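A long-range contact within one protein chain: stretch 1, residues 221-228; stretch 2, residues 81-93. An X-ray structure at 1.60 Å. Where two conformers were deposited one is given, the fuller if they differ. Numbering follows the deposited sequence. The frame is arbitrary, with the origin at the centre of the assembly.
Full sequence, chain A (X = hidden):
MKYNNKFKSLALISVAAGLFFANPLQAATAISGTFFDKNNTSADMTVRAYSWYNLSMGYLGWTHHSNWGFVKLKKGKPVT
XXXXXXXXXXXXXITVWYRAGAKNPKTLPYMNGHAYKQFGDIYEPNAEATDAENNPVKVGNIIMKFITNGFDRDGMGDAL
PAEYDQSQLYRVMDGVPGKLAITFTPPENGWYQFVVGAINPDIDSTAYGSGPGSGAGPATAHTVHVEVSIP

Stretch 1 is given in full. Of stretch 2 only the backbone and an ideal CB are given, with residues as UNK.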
# COMPACT_ATOMS: atom_id res chain seq x y z
N ALA A 221 -2.70 11.66 -10.15
CA ALA A 221 -1.80 11.18 -9.10
C ALA A 221 -1.80 12.22 -7.98
O ALA A 221 -1.69 13.42 -8.19
CB ALA A 221 -0.39 10.94 -9.66
N HIS A 222 -2.07 11.73 -6.77
CA HIS A 222 -2.17 12.55 -5.57
C HIS A 222 -1.06 12.23 -4.60
O HIS A 222 -0.64 11.12 -4.50
CB HIS A 222 -3.49 12.24 -4.90
CG HIS A 222 -4.67 12.59 -5.73
ND1 HIS A 222 -5.01 13.89 -6.01
CD2 HIS A 222 -5.59 11.81 -6.32
CE1 HIS A 222 -6.10 13.89 -6.75
NE2 HIS A 222 -6.49 12.64 -6.92
N THR A 223 -0.51 13.24 -3.97
CA THR A 223 0.62 13.05 -3.07
C THR A 223 0.21 12.57 -1.70
O THR A 223 -0.73 13.12 -1.14
CB THR A 223 1.36 14.36 -2.90
OG1 THR A 223 1.95 14.69 -4.17
CG2 THR A 223 2.47 14.20 -1.91
N VAL A 224 0.85 11.49 -1.25
CA VAL A 224 0.78 11.03 0.13
C VAL A 224 2.17 11.04 0.73
O VAL A 224 3.08 10.40 0.25
CB VAL A 224 0.23 9.58 0.22
CG1 VAL A 224 0.13 9.09 1.66
CG2 VAL A 224 -1.12 9.48 -0.41
N HIS A 225 2.33 11.80 1.79
CA HIS A 225 3.56 11.84 2.53
C HIS A 225 3.68 10.62 3.47
O HIS A 225 2.75 10.36 4.24
CB HIS A 225 3.64 13.11 3.33
CG HIS A 225 4.97 13.32 3.99
ND1 HIS A 225 6.10 13.73 3.29
CD2 HIS A 225 5.36 13.23 5.29
CE1 HIS A 225 7.12 13.80 4.12
NE2 HIS A 225 6.70 13.54 5.34
N VAL A 226 4.86 10.01 3.45
CA VAL A 226 5.12 8.77 4.19
C VAL A 226 6.27 8.94 5.14
O VAL A 226 7.36 9.35 4.71
CB VAL A 226 5.43 7.61 3.24
CG1 VAL A 226 5.70 6.30 4.00
CG2 VAL A 226 4.32 7.48 2.23
N GLU A 227 6.09 8.57 6.41
CA GLU A 227 7.16 8.67 7.36
C GLU A 227 7.27 7.29 7.99
O GLU A 227 6.25 6.79 8.52
CB GLU A 227 6.83 9.75 8.37
CG GLU A 227 7.74 9.87 9.59
CD GLU A 227 9.14 10.32 9.20
OE1 GLU A 227 9.23 11.28 8.39
OE2 GLU A 227 10.12 9.74 9.71
N VAL A 228 8.46 6.72 7.96
CA VAL A 228 8.70 5.39 8.59
C VAL A 228 9.54 5.60 9.85
O VAL A 228 10.65 6.16 9.73
CB VAL A 228 9.40 4.40 7.63
CG1 VAL A 228 9.55 3.00 8.28
CG2 VAL A 228 8.62 4.31 6.36
N UNK A 81 4.42 3.29 10.57
CA UNK A 81 4.41 4.04 9.28
C UNK A 81 3.21 4.95 9.28
O UNK A 81 2.07 4.51 9.56
CB UNK A 81 4.37 3.10 8.07
N UNK A 82 3.43 6.24 9.03
CA UNK A 82 2.43 7.25 9.03
C UNK A 82 2.30 7.82 7.67
O UNK A 82 3.30 8.21 7.08
CB UNK A 82 2.74 8.34 10.05
N UNK A 83 1.04 7.98 7.23
CA UNK A 83 0.72 8.54 5.95
C UNK A 83 -0.10 9.75 6.18
O UNK A 83 -1.05 9.74 6.99
CB UNK A 83 -0.00 7.54 5.05
N UNK A 84 0.18 10.81 5.43
CA UNK A 84 -0.65 12.01 5.50
C UNK A 84 -0.86 12.58 4.08
O UNK A 84 0.02 12.40 3.22
CB UNK A 84 -0.01 13.05 6.41
N UNK A 85 -1.97 13.26 3.86
CA UNK A 85 -2.24 13.92 2.60
C UNK A 85 -2.95 15.20 2.84
O UNK A 85 -3.73 15.32 3.79
CB UNK A 85 -3.06 13.03 1.66
N UNK A 86 -2.71 16.15 1.92
CA UNK A 86 -3.45 17.41 1.92
C UNK A 86 -4.64 17.40 0.96
O UNK A 86 -5.41 18.36 0.90
CB UNK A 86 -2.51 18.56 1.56
N UNK A 87 -4.82 16.35 0.18
CA UNK A 87 -5.83 16.34 -0.86
C UNK A 87 -7.21 16.12 -0.30
O UNK A 87 -7.47 15.07 0.34
CB UNK A 87 -5.51 15.26 -1.90
N UNK A 88 -8.14 17.04 -0.56
CA UNK A 88 -9.48 17.00 -0.03
C UNK A 88 -10.22 15.77 -0.57
O UNK A 88 -10.37 15.59 -1.77
CB UNK A 88 -10.23 18.29 -0.38
N UNK A 89 -10.76 14.93 0.32
CA UNK A 89 -11.50 13.76 -0.07
C UNK A 89 -10.71 12.47 -0.17
O UNK A 89 -11.31 11.40 -0.26
CB UNK A 89 -12.17 14.03 -1.42
N UNK A 90 -9.37 12.58 -0.11
CA UNK A 90 -8.47 11.42 -0.28
C UNK A 90 -8.28 10.65 1.02
O UNK A 90 -8.07 11.27 2.06
CB UNK A 90 -7.11 11.88 -0.80
N UNK A 91 -8.31 9.32 0.94
CA UNK A 91 -8.12 8.46 2.17
C UNK A 91 -6.97 7.54 1.92
O UNK A 91 -7.12 6.55 1.21
CB UNK A 91 -9.37 7.65 2.52
N UNK A 92 -5.82 7.86 2.48
CA UNK A 92 -4.66 7.01 2.24
C UNK A 92 -4.81 5.63 2.87
O UNK A 92 -5.52 5.49 3.88
CB UNK A 92 -3.40 7.69 2.78
N UNK A 93 -4.08 4.68 2.33
CA UNK A 93 -4.09 3.32 2.76
C UNK A 93 -2.76 2.64 2.54
O UNK A 93 -1.95 3.10 1.76
CB UNK A 93 -5.20 2.55 2.04

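Stretch 2 opens as a strand antiparallel to residues 222-228, with CB directions alternating between two faces of the sheet. Position 81 pairs with Val228 without hydrogen bonds, and its CB joins the face that carries Val226 and Val228. The ideal CB lies 4.7 Å from CG2 of Val228, so a branched or long aliphatic residue would suit. The residue is Ile81; its CG2 lies 3.9 Å from Val226 CG1 and its CG1 4.2 Å from Val228 CG1.

Position 82 pairs with Glu227 and turns its CB to the opposite face, shared with His225 and Glu227. Its backbone makes both bonds of the pair, N to Glu227 O and O to Glu227 N, each 2.9 Å. The ideal CB lies 4.1 Å from O of Glu227, with CB of Glu227 a little farther off, and small, polar or beta-branched residues could all serve. Ala82 occupies it.

At 83 the CB returns to the valine face, 3.7 Å from CG1 of Val224 and 5.2 Å from CG2 of Val226. Valine, isoleucine or leucine would suit. Leu83 is found: its CB packs 3.8 Å from Val224 CG1, and its CD2 reaches to 3.6 Å from Val226 CG2.

Position 84 pairs with His225 through N to His225 O (2.9 Å) and O to His225 N (2.8 Å). The CB shares a face with the imidazole, where threonine, serine or another polar residue would suit. Thr84 places OG1 3.5 Å from CB of His225, at the edge of the ring, and water 1 links this OG1 (3.1 Å) to His225 O (3.0 Å).

At 85 the ideal CB lies 3.6 Å from O of Thr223. That acceptor invites a short donor, serine or threonine. The hydroxyl of Thr85 donates to it, OG1 to Thr223 O being 2.8 Å, and OG1 also accepts from N of residue 87 at 3.2 Å.

Position 86 has nothing of stretch 1 near its CB, so many residues would fit; it is Glu86, whose backbone N bonds water 2 (2.9 Å), itself a donor to Thr223 O (2.8 Å).

At 87 the CB points toward His222, 4.4 Å from ND1, and a modest apolar or polar residue could cover the ring. Val87 brings CG1 to 3.7 Å from His222 ND1.

Position 88, out of reach, is permissive and holds Ser88. At 89, phi/psi of 93/-10 in a type II turn call for glycine, and Gly89 is present.

The CB of 90 points toward stretch 1, 5.5 Å from CB of His222, leaving room for a long aliphatic residue. Leu90 sets CD2 3.7 Å from His222 CB and 4.3 Å from Val224 CG2.

Position 91 is out of reach of stretch 1, which sets no demand on it; the residue is His91. At 92, the CB 4.0 Å from Val224 CG1 suits apolar residues; Pro92 contributes its CB at 4.1 Å from that CG1. Position 93 points away and is Ser93.

Stretch 2, residues 81-93: IALTTEVSGLHPS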
# COMPACT_ATOMS: atom_id res chain seq x y z
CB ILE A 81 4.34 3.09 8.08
CG1 ILE A 81 5.50 2.08 8.13
CG2 ILE A 81 4.38 3.86 6.75
CD1 ILE A 81 5.53 1.07 6.99
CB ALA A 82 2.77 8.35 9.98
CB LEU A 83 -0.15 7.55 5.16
CG LEU A 83 0.40 6.14 4.99
CD1 LEU A 83 -0.51 5.34 4.04
CD2 LEU A 83 1.76 6.11 4.42
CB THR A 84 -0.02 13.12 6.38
OG1 THR A 84 1.30 13.40 5.95
CG2 THR A 84 0.14 12.68 7.79
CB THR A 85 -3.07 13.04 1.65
OG1 THR A 85 -3.12 13.59 0.30
CG2 THR A 85 -4.45 12.77 2.17
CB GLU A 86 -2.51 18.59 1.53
CG GLU A 86 -1.27 18.75 2.42
CD GLU A 86 -0.30 19.78 1.81
OE1 GLU A 86 -0.65 20.98 1.77
OE2 GLU A 86 0.82 19.38 1.34
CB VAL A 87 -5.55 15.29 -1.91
CG1 VAL A 87 -6.63 15.29 -2.98
CG2 VAL A 87 -4.12 15.50 -2.52
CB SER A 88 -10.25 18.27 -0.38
OG SER A 88 -11.61 18.21 -0.03
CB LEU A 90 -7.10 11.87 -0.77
CG LEU A 90 -6.23 10.74 -1.36
CD1 LEU A 90 -6.81 10.15 -2.64
CD2 LEU A 90 -4.82 11.32 -1.58
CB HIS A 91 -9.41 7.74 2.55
CG HIS A 91 -10.51 8.73 2.83
ND1 HIS A 91 -10.50 9.49 3.95
CD2 HIS A 91 -11.61 9.08 2.14
CE1 HIS A 91 -11.55 10.30 3.96
NE2 HIS A 91 -12.23 10.11 2.85
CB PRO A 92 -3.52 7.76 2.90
CG PRO A 92 -3.95 9.18 2.96
CD PRO A 92 -5.44 9.12 3.14
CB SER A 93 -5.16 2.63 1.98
OG SER A 93 -4.91 2.51 0.58
O HOH W 1 3.22 11.24 7.09
O HOH W 2 -0.69 15.77 -0.12
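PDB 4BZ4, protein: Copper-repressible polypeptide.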